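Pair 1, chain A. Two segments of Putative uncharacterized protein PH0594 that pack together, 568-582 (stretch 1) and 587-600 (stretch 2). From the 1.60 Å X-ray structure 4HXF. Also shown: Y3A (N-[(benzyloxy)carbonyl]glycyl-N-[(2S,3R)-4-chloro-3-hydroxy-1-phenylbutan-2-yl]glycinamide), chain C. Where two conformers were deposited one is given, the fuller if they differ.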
# COMPACT_ATOMS: atom_id res chain seq x y z
N VAL A 568 31.81 0.62 34.68
CA VAL A 568 31.46 1.63 33.68
C VAL A 568 30.40 1.04 32.76
O VAL A 568 30.38 -0.21 32.58
CB VAL A 568 32.68 2.17 32.94
CG1 VAL A 568 33.37 1.05 32.17
CG2 VAL A 568 32.28 3.45 32.11
N TYR A 569 29.53 1.90 32.24
CA TYR A 569 28.43 1.54 31.42
C TYR A 569 28.37 2.56 30.29
O TYR A 569 28.75 3.71 30.55
CB TYR A 569 27.11 1.61 32.19
CG TYR A 569 27.13 0.82 33.46
CD1 TYR A 569 27.60 1.41 34.67
CD2 TYR A 569 26.73 -0.53 33.48
CE1 TYR A 569 27.65 0.65 35.82
CE2 TYR A 569 26.84 -1.29 34.63
CZ TYR A 569 27.24 -0.68 35.81
OH TYR A 569 27.29 -1.48 36.95
N ILE A 570 27.87 2.16 29.15
CA ILE A 570 27.67 3.08 28.01
C ILE A 570 26.33 2.92 27.34
O ILE A 570 25.88 1.81 27.02
CB ILE A 570 28.88 3.20 27.04
CG1 ILE A 570 28.73 4.32 26.08
CG2 ILE A 570 29.11 1.85 26.30
CD1 ILE A 570 29.95 4.54 25.16
N ALA A 571 25.65 4.10 27.19
CA ALA A 571 24.37 4.18 26.48
C ALA A 571 24.63 4.94 25.21
O ALA A 571 25.02 6.13 25.30
CB ALA A 571 23.27 4.84 27.37
N ILE A 572 24.43 4.32 24.05
CA ILE A 572 24.71 4.90 22.74
C ILE A 572 23.39 5.09 22.03
O ILE A 572 22.69 4.14 21.63
CB ILE A 572 25.66 4.08 21.87
CG1 ILE A 572 26.96 3.83 22.67
CG2 ILE A 572 25.92 4.82 20.55
CD1 ILE A 572 27.92 2.83 21.96
N PHE A 573 22.89 6.33 22.03
CA PHE A 573 21.64 6.61 21.36
C PHE A 573 21.86 6.62 19.84
O PHE A 573 22.87 7.13 19.36
CB PHE A 573 21.13 7.97 21.84
CG PHE A 573 20.45 7.91 23.22
CD1 PHE A 573 21.24 7.80 24.36
CD2 PHE A 573 19.06 7.73 23.38
CE1 PHE A 573 20.69 7.66 25.59
CE2 PHE A 573 18.53 7.57 24.62
CZ PHE A 573 19.33 7.47 25.72
N LYS A 574 21.00 5.92 19.18
CA LYS A 574 21.14 5.55 17.77
C LYS A 574 20.96 6.78 16.88
O LYS A 574 21.55 6.81 15.79
CB LYS A 574 20.13 4.48 17.40
CG LYS A 574 20.36 3.12 18.11
CD LYS A 574 19.53 2.10 17.35
CE LYS A 574 19.32 0.88 18.21
NZ LYS A 574 18.29 -0.03 17.68
N LYS A 575 20.17 7.75 17.33
CA LYS A 575 20.02 9.03 16.65
C LYS A 575 20.37 10.14 17.60
O LYS A 575 20.52 9.96 18.80
CB LYS A 575 18.57 9.26 16.12
CG LYS A 575 18.02 8.18 15.21
CD LYS A 575 18.82 8.07 13.92
N GLY A 576 20.62 11.30 17.03
CA GLY A 576 20.81 12.49 17.81
C GLY A 576 22.19 13.14 17.65
O GLY A 576 23.22 12.49 17.71
N ALA A 577 22.19 14.46 17.57
CA ALA A 577 23.42 15.30 17.49
C ALA A 577 23.85 15.66 18.89
O ALA A 577 23.42 15.05 19.93
CB ALA A 577 23.20 16.50 16.56
N HIS A 578 24.75 16.62 18.99
CA HIS A 578 25.36 17.03 20.25
C HIS A 578 24.32 17.44 21.28
O HIS A 578 24.45 17.11 22.47
CB HIS A 578 26.32 18.18 19.91
CG HIS A 578 27.29 18.57 21.00
ND1 HIS A 578 28.18 17.68 21.63
CD2 HIS A 578 27.58 19.86 21.48
CE1 HIS A 578 28.93 18.35 22.51
NE2 HIS A 578 28.56 19.72 22.42
N GLY A 579 23.27 18.08 20.79
CA GLY A 579 22.20 18.59 21.66
C GLY A 579 21.02 17.64 21.88
O GLY A 579 19.96 18.11 22.26
N HIS A 580 21.19 16.34 21.63
CA HIS A 580 20.06 15.41 21.65
C HIS A 580 19.31 15.34 22.97
O HIS A 580 18.13 14.99 22.95
CB HIS A 580 20.53 14.02 21.26
CG HIS A 580 21.41 13.36 22.31
ND1 HIS A 580 20.97 12.29 23.07
CD2 HIS A 580 22.75 13.52 22.60
CE1 HIS A 580 21.97 11.86 23.87
NE2 HIS A 580 23.07 12.64 23.61
N SER A 581 19.94 15.77 24.08
CA SER A 581 19.30 15.64 25.40
C SER A 581 18.04 16.55 25.37
O SER A 581 17.03 16.26 26.04
CB SER A 581 20.27 16.02 26.51
OG SER A 581 20.69 17.38 26.30
N ILE A 582 18.16 17.62 24.59
CA ILE A 582 17.03 18.59 24.45
C ILE A 582 16.37 18.55 23.08
O ILE A 582 15.21 18.86 22.95
CB ILE A 582 17.42 20.05 24.90
CG1 ILE A 582 18.63 20.53 24.20
CG2 ILE A 582 17.67 20.13 26.44
CD1 ILE A 582 18.81 22.05 24.45
N ARG A 587 10.55 10.31 22.62
CA ARG A 587 10.77 9.00 23.28
C ARG A 587 12.22 8.75 23.63
O ARG A 587 12.59 8.22 24.73
CB ARG A 587 10.24 7.86 22.37
CG ARG A 587 10.19 6.46 23.00
CD ARG A 587 9.75 5.38 21.98
NE ARG A 587 10.73 5.29 20.89
CZ ARG A 587 10.48 5.30 19.58
NH1 ARG A 587 9.23 5.36 19.07
NH2 ARG A 587 11.48 5.27 18.72
N HIS A 588 13.11 9.12 22.73
CA HIS A 588 14.54 9.15 23.01
C HIS A 588 14.89 9.96 24.28
O HIS A 588 15.58 9.52 25.20
CB HIS A 588 15.22 9.71 21.75
CG HIS A 588 16.65 10.16 21.90
ND1 HIS A 588 17.59 9.91 20.91
CD2 HIS A 588 17.30 10.90 22.85
CE1 HIS A 588 18.73 10.55 21.22
NE2 HIS A 588 18.60 11.13 22.40
N ARG A 589 14.34 11.19 24.36
CA ARG A 589 14.63 12.01 25.49
C ARG A 589 14.07 11.49 26.79
O ARG A 589 14.74 11.57 27.81
CB ARG A 589 14.04 13.40 25.21
CG ARG A 589 14.87 14.20 24.21
CD ARG A 589 14.18 15.52 23.89
NE ARG A 589 14.31 16.33 25.04
CZ ARG A 589 13.51 17.39 25.34
NH1 ARG A 589 12.59 17.77 24.46
NH2 ARG A 589 13.67 18.08 26.49
N MET A 590 12.88 10.93 26.76
CA MET A 590 12.26 10.29 27.94
C MET A 590 13.17 9.17 28.50
O MET A 590 13.41 9.07 29.71
CB MET A 590 10.93 9.77 27.51
CG MET A 590 10.17 9.09 28.60
SD MET A 590 10.52 7.35 28.74
CE MET A 590 10.16 6.74 27.08
N LYS A 591 13.72 8.36 27.58
CA LYS A 591 14.56 7.19 27.96
C LYS A 591 15.87 7.71 28.51
O LYS A 591 16.34 7.18 29.56
CB LYS A 591 14.86 6.24 26.80
CG LYS A 591 13.57 5.45 26.39
CD LYS A 591 13.83 4.58 25.17
CE LYS A 591 12.57 3.80 24.92
NZ LYS A 591 12.65 3.01 23.67
N ARG A 592 16.43 8.78 27.96
CA ARG A 592 17.61 9.37 28.56
C ARG A 592 17.34 9.89 29.94
O ARG A 592 18.14 9.66 30.87
CB ARG A 592 18.20 10.50 27.68
CG ARG A 592 19.37 11.19 28.36
CD ARG A 592 19.95 12.33 27.60
NE ARG A 592 20.73 13.20 28.51
CZ ARG A 592 20.22 14.09 29.36
NH1 ARG A 592 21.03 14.76 30.18
NH2 ARG A 592 18.93 14.38 29.38
N TYR A 593 16.24 10.64 30.12
CA TYR A 593 15.94 11.14 31.46
C TYR A 593 15.77 10.02 32.47
O TYR A 593 16.21 10.14 33.64
CB TYR A 593 14.73 12.07 31.47
CG TYR A 593 14.86 13.41 30.72
CD1 TYR A 593 13.91 13.79 29.75
CD2 TYR A 593 15.87 14.25 31.00
CE1 TYR A 593 14.00 15.04 29.17
CE2 TYR A 593 16.03 15.48 30.36
CZ TYR A 593 15.05 15.86 29.44
OH TYR A 593 15.16 17.09 28.81
N LYS A 594 15.16 8.90 32.07
CA LYS A 594 14.89 7.84 33.01
C LYS A 594 16.22 7.14 33.36
O LYS A 594 16.54 6.82 34.54
CB LYS A 594 13.93 6.85 32.36
CG LYS A 594 13.65 5.66 33.26
CD LYS A 594 13.04 6.02 34.61
CE LYS A 594 12.46 4.81 35.35
NZ LYS A 594 11.97 5.07 36.75
N LEU A 595 17.12 6.96 32.36
CA LEU A 595 18.49 6.42 32.61
C LEU A 595 19.27 7.30 33.59
O LEU A 595 19.90 6.82 34.53
CB LEU A 595 19.33 6.27 31.33
CG LEU A 595 18.99 5.20 30.31
CD1 LEU A 595 19.79 5.39 29.02
CD2 LEU A 595 19.29 3.83 30.97
N PHE A 596 19.21 8.61 33.34
CA PHE A 596 19.94 9.56 34.13
C PHE A 596 19.47 9.47 35.57
O PHE A 596 20.27 9.36 36.52
CB PHE A 596 19.66 10.94 33.54
CG PHE A 596 20.36 12.12 34.22
CD1 PHE A 596 21.51 12.67 33.67
CD2 PHE A 596 19.80 12.75 35.33
CE1 PHE A 596 22.14 13.74 34.27
CE2 PHE A 596 20.38 13.87 35.89
CZ PHE A 596 21.60 14.33 35.39
N MET A 597 18.16 9.53 35.79
CA MET A 597 17.69 9.55 37.15
C MET A 597 17.95 8.21 37.85
O MET A 597 18.35 8.23 39.02
CB MET A 597 16.21 10.06 37.27
CG MET A 597 15.15 9.22 36.65
SD MET A 597 13.60 10.18 36.22
CE MET A 597 12.61 9.14 37.25
N GLU A 598 17.78 7.11 37.15
CA GLU A 598 18.01 5.84 37.79
C GLU A 598 19.45 5.50 38.10
O GLU A 598 19.74 4.89 39.13
CB GLU A 598 17.39 4.68 36.99
CG GLU A 598 15.86 4.72 36.96
CD GLU A 598 15.25 4.69 38.36
OE1 GLU A 598 15.77 3.91 39.21
OE2 GLU A 598 14.28 5.50 38.63
N PHE A 599 20.36 5.97 37.28
CA PHE A 599 21.81 5.79 37.57
C PHE A 599 22.17 6.49 38.86
O PHE A 599 22.77 5.92 39.74
CB PHE A 599 22.68 6.21 36.42
CG PHE A 599 24.09 5.73 36.53
CD1 PHE A 599 24.38 4.41 36.21
CD2 PHE A 599 25.11 6.58 37.01
CE1 PHE A 599 25.69 3.96 36.28
CE2 PHE A 599 26.39 6.09 37.18
CZ PHE A 599 26.68 4.79 36.79
N PHE A 600 21.71 7.74 39.05
CA PHE A 600 21.99 8.40 40.31
C PHE A 600 21.24 7.79 41.50
O PHE A 600 21.83 7.64 42.55
CB PHE A 600 21.70 9.92 40.24
CG PHE A 600 22.82 10.72 39.61
CD1 PHE A 600 22.59 11.55 38.51
CD2 PHE A 600 24.15 10.57 40.03
CE1 PHE A 600 23.62 12.38 38.02
CE2 PHE A 600 25.20 11.32 39.41
CZ PHE A 600 24.90 12.20 38.42
N3 Y3A C . 30.53 25.67 20.98
CA3 Y3A C . 31.65 24.98 21.65
C3 Y3A C . 31.26 23.50 21.65
O3 Y3A C . 30.46 22.94 20.94
C4 Y3A C . 30.21 21.22 23.95
O4 Y3A C . 30.50 21.91 25.11
CA4 Y3A C . 31.41 21.31 23.03
N4 Y3A C . 31.74 22.76 22.93
CB4 Y3A C . 32.75 20.77 23.61
CG4 Y3A C . 33.91 20.90 22.68
CD1 Y3A C . 34.02 20.25 21.44
CD2 Y3A C . 35.00 21.65 23.08
CE1 Y3A C . 35.12 20.38 20.61
CE2 Y3A C . 36.11 21.79 22.26
CZ4 Y3A C . 36.16 21.19 21.04
C15 Y3A C . 28.80 21.34 23.25
O HOH W 1 17.99 7.57 19.43
O HOH W 2 16.87 13.79 27.37

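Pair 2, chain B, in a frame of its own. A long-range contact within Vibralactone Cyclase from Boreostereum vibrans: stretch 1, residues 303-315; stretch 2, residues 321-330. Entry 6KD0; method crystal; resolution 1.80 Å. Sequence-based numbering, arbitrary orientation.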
# COMPACT_ATOMS: atom_id res chain seq x y z
N MET B 303 1.68 13.66 6.24
CA MET B 303 2.23 12.53 6.97
C MET B 303 1.35 12.30 8.19
O MET B 303 0.86 13.26 8.79
CB MET B 303 3.67 12.84 7.39
CG MET B 303 4.20 12.12 8.61
SD MET B 303 4.58 10.40 8.24
CE MET B 303 5.66 10.61 6.83
N THR B 304 1.09 11.03 8.51
CA THR B 304 0.41 10.65 9.74
C THR B 304 1.22 9.55 10.39
O THR B 304 1.48 8.53 9.75
CB THR B 304 -1.01 10.14 9.48
OG1 THR B 304 -1.75 11.13 8.77
CG2 THR B 304 -1.68 9.85 10.81
N MET B 305 1.59 9.75 11.65
CA MET B 305 2.38 8.79 12.41
C MET B 305 1.54 8.14 13.50
O MET B 305 0.86 8.84 14.27
CB MET B 305 3.62 9.47 13.01
CG MET B 305 4.39 8.59 14.00
SD MET B 305 5.17 7.12 13.25
CE MET B 305 6.40 7.88 12.17
N TYR B 306 1.58 6.81 13.58
CA TYR B 306 0.95 6.05 14.67
C TYR B 306 2.03 5.52 15.59
O TYR B 306 2.60 4.45 15.35
CB TYR B 306 0.09 4.91 14.11
CG TYR B 306 -1.25 5.41 13.63
CD1 TYR B 306 -1.36 6.16 12.47
CD2 TYR B 306 -2.41 5.16 14.36
CE1 TYR B 306 -2.58 6.63 12.04
CE2 TYR B 306 -3.64 5.63 13.94
CZ TYR B 306 -3.72 6.36 12.78
OH TYR B 306 -4.94 6.84 12.35
N PRO B 307 2.36 6.24 16.67
CA PRO B 307 3.43 5.77 17.56
C PRO B 307 3.01 4.52 18.34
O PRO B 307 1.83 4.29 18.61
CB PRO B 307 3.67 6.95 18.51
CG PRO B 307 2.56 7.90 18.31
CD PRO B 307 1.85 7.57 17.03
N GLY B 308 4.01 3.72 18.67
CA GLY B 308 3.82 2.58 19.56
C GLY B 308 3.04 1.41 18.99
O GLY B 308 2.64 0.53 19.76
N VAL B 309 2.80 1.38 17.68
CA VAL B 309 2.15 0.21 17.09
C VAL B 309 2.98 -0.33 15.93
O VAL B 309 3.69 0.43 15.26
CB VAL B 309 0.71 0.52 16.65
CG1 VAL B 309 -0.18 0.58 17.89
CG2 VAL B 309 0.66 1.82 15.89
N PRO B 310 2.90 -1.63 15.67
CA PRO B 310 3.77 -2.25 14.66
C PRO B 310 3.20 -2.17 13.24
O PRO B 310 2.06 -1.78 12.99
CB PRO B 310 3.84 -3.69 15.14
CG PRO B 310 2.49 -3.93 15.71
CD PRO B 310 2.15 -2.64 16.43
N HIS B 311 4.06 -2.56 12.31
CA HIS B 311 3.75 -2.71 10.90
C HIS B 311 2.48 -3.54 10.68
O HIS B 311 2.40 -4.70 11.11
CB HIS B 311 4.94 -3.39 10.23
CG HIS B 311 4.95 -3.33 8.73
ND1 HIS B 311 5.55 -2.30 8.03
CD2 HIS B 311 4.49 -4.20 7.80
CE1 HIS B 311 5.46 -2.54 6.74
NE2 HIS B 311 4.82 -3.68 6.57
N ALA B 312 1.49 -2.93 10.03
CA ALA B 312 0.26 -3.61 9.64
C ALA B 312 -0.58 -4.06 10.82
O ALA B 312 -1.34 -5.03 10.70
CB ALA B 312 0.53 -4.82 8.75
N PHE B 313 -0.45 -3.38 11.97
CA PHE B 313 -1.25 -3.76 13.14
C PHE B 313 -2.74 -3.63 12.86
O PHE B 313 -3.54 -4.33 13.48
CB PHE B 313 -0.87 -2.90 14.34
CG PHE B 313 -1.61 -1.59 14.38
CD1 PHE B 313 -1.18 -0.52 13.61
CD2 PHE B 313 -2.74 -1.45 15.17
CE1 PHE B 313 -1.88 0.69 13.64
CE2 PHE B 313 -3.44 -0.25 15.19
CZ PHE B 313 -3.00 0.82 14.42
N HIS B 314 -3.14 -2.73 11.94
CA HIS B 314 -4.56 -2.56 11.67
C HIS B 314 -5.15 -3.68 10.84
O HIS B 314 -6.37 -3.85 10.83
CB HIS B 314 -4.83 -1.19 11.02
CG HIS B 314 -4.66 -1.14 9.54
ND1 HIS B 314 -3.43 -1.23 8.92
CD2 HIS B 314 -5.56 -0.95 8.54
CE1 HIS B 314 -3.58 -1.13 7.61
NE2 HIS B 314 -4.87 -0.95 7.36
N MET B 315 -4.32 -4.47 10.15
CA MET B 315 -4.81 -5.63 9.40
C MET B 315 -4.93 -6.86 10.27
O MET B 315 -5.76 -7.74 10.00
CB MET B 315 -3.87 -5.95 8.23
CG MET B 315 -3.74 -4.84 7.20
SD MET B 315 -5.29 -4.45 6.36
CE MET B 315 -5.49 -5.93 5.37
N LYS B 321 -9.80 -0.15 18.69
CA LYS B 321 -10.28 1.18 18.34
C LYS B 321 -9.22 1.96 17.57
O LYS B 321 -9.54 2.69 16.61
CB LYS B 321 -10.71 1.94 19.60
CG LYS B 321 -11.90 1.32 20.31
CD LYS B 321 -11.91 1.62 21.81
CE LYS B 321 -10.53 1.47 22.48
NZ LYS B 321 -9.95 0.10 22.38
N LEU B 322 -7.95 1.79 17.95
CA LEU B 322 -6.86 2.46 17.24
C LEU B 322 -6.74 2.00 15.79
O LEU B 322 -6.47 2.81 14.90
CB LEU B 322 -5.55 2.21 17.98
CG LEU B 322 -4.37 3.13 17.66
CD1 LEU B 322 -4.73 4.60 17.89
CD2 LEU B 322 -3.18 2.72 18.49
N ALA B 323 -6.93 0.70 15.55
CA ALA B 323 -6.89 0.15 14.19
C ALA B 323 -8.04 0.69 13.35
O ALA B 323 -7.87 1.01 12.17
CB ALA B 323 -6.91 -1.37 14.25
N GLN B 324 -9.23 0.79 13.95
CA GLN B 324 -10.34 1.38 13.24
C GLN B 324 -10.04 2.83 12.89
O GLN B 324 -10.39 3.30 11.81
CB GLN B 324 -11.62 1.26 14.07
CG GLN B 324 -12.20 -0.14 14.02
CD GLN B 324 -13.11 -0.44 15.18
OE1 GLN B 324 -12.76 -1.19 16.10
NE2 GLN B 324 -14.28 0.16 15.17
N LYS B 325 -9.34 3.53 13.78
CA LYS B 325 -9.01 4.92 13.48
C LYS B 325 -8.01 4.99 12.33
O LYS B 325 -8.11 5.87 11.46
CB LYS B 325 -8.46 5.61 14.73
CG LYS B 325 -8.28 7.11 14.55
CD LYS B 325 -7.96 7.81 15.86
CE LYS B 325 -7.56 9.27 15.64
NZ LYS B 325 -6.15 9.52 16.08
N PHE B 326 -7.06 4.06 12.31
CA PHE B 326 -6.13 3.96 11.19
C PHE B 326 -6.87 3.78 9.86
O PHE B 326 -6.57 4.45 8.86
CB PHE B 326 -5.15 2.81 11.43
CG PHE B 326 -3.96 2.79 10.48
CD1 PHE B 326 -4.08 2.30 9.18
CD2 PHE B 326 -2.72 3.25 10.89
CE1 PHE B 326 -2.98 2.29 8.30
CE2 PHE B 326 -1.61 3.24 10.03
CZ PHE B 326 -1.75 2.75 8.74
N GLN B 327 -7.87 2.89 9.83
CA GLN B 327 -8.60 2.73 8.57
C GLN B 327 -9.43 3.97 8.24
O GLN B 327 -9.51 4.37 7.07
CB GLN B 327 -9.49 1.49 8.60
CG GLN B 327 -10.16 1.21 7.25
CD GLN B 327 -9.16 0.88 6.14
OE1 GLN B 327 -7.98 0.58 6.39
NE2 GLN B 327 -9.63 0.91 4.90
N GLU B 328 -10.02 4.60 9.26
CA GLU B 328 -10.78 5.83 9.04
C GLU B 328 -9.90 6.94 8.48
O GLU B 328 -10.31 7.68 7.59
CB GLU B 328 -11.45 6.29 10.34
CG GLU B 328 -12.60 5.41 10.81
CD GLU B 328 -12.99 5.70 12.26
OE1 GLU B 328 -12.55 6.75 12.79
OE2 GLU B 328 -13.73 4.89 12.86
N GLU B 329 -8.68 7.06 9.00
CA GLU B 329 -7.76 8.08 8.50
C GLU B 329 -7.21 7.72 7.12
O GLU B 329 -6.92 8.63 6.32
CB GLU B 329 -6.62 8.29 9.49
CG GLU B 329 -5.65 9.38 9.05
CD GLU B 329 -4.94 10.05 10.22
OE1 GLU B 329 -4.39 11.16 10.03
OE2 GLU B 329 -4.91 9.44 11.32
N THR B 330 -7.08 6.43 6.80
CA THR B 330 -6.81 6.01 5.43
C THR B 330 -7.87 6.56 4.49
O THR B 330 -7.57 7.17 3.45
CB THR B 330 -6.77 4.48 5.32
OG1 THR B 330 -5.68 3.95 6.10
CG2 THR B 330 -6.60 4.04 3.86
O HOH W 3 -5.98 -0.34 4.76

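In both pairs a strand runs into a loop that carries a histidine, a short helical turn begins, and a longer helix then returns antiparallel to the strand. The N-to-C directions of strand and helix lie at 170° in pair 1 and 172° in pair 2, and the axes come no closer than 10.9 and 11.0 Å; the central backbones superpose with an RMSD of 0.7 Å. The buried surfaces, 616 and 601 Å², are also nearly equal. His A578 falls on His B311, and neither touches the returning helix; in pair 1 this histidine is covalently bound to the bound group Y3A, from His A578 NE2 to Y3A C15 at 1.8 Å.

The best-matched strand position is Phe A573 and Tyr B306, whose CA atoms lie 0.3 Å apart. Each points toward the helix with chi1 in the m well, a setting in which a flat ring can fill the gap between strand and helix. Phe A573 CZ meets Arg A592 CB at 3.8 Å and Leu A595 CD1 at 3.9 Å, and its CD2 lies over one face of the His A588 ring, 3.6 Å from His A588 NE2; these surroundings are largely apolar and suit phenylalanine, which has no polar group on its ring to satisfy. Tyr B306 has a hydroxyl to satisfy, and its OH makes a weak hydrogen bond to Glu B329 OE2 at 2.8 Å.

That glutamate occupies the place of Leu A595, and the strand residue opposite changes with it. In pair 1, Ala A571 CB rests 3.9 Å from Leu A595 CD1, a small methyl against a branched apolar chain. In pair 2, Thr B304 OG1 donates a hydrogen bond to Glu B329 OE1 at 2.9 Å. The carboxylate thus receives two hydroxyls, one on each oxygen, where pair 1 has only apolar contact.

Three residues earlier in the helix, Arg A592 and Phe B326 share a position. The aliphatic part of Arg A592 packs on Phe A573, while its guanidinium lies with one face over Ser A581 CB, Arg A592 CZ to Ser A581 CB being 3.4 Å; water 2 links Arg A592 NH2 (2.9 Å) to Ser A581 O (2.8 Å). Phe B326 instead joins an aromatic cluster, turning its edge to the face of Tyr B306 and receiving the edge of Phe B313 in an offset arrangement, with Phe B313 CE1 and Phe B326 CD2 3.8 Å apart.

The loop end shows the same shift from polar to apolar. His A580 matches Phe B313, and His A588 matches Leu B322. Imidazoles can bond through their ring nitrogens, and His A580 ND1 and His A588 NE2 do so at 2.7 Å; Phe B313 CZ and Leu B322 CG simply pack at 4.2 Å. Gly A576, whose backbone angles call for glycine, corresponds to Val B309, whose CG1 reaches Leu B322 CD2 at 3.7 Å.

Finally, Arg A589 matches Ala B323. The long arginine delivers NE to Ser A581 O in a 2.9 Å hydrogen bond, whereas the small alanine packs close: Ala B323 CB lies 3.7 Å from His B314 CA.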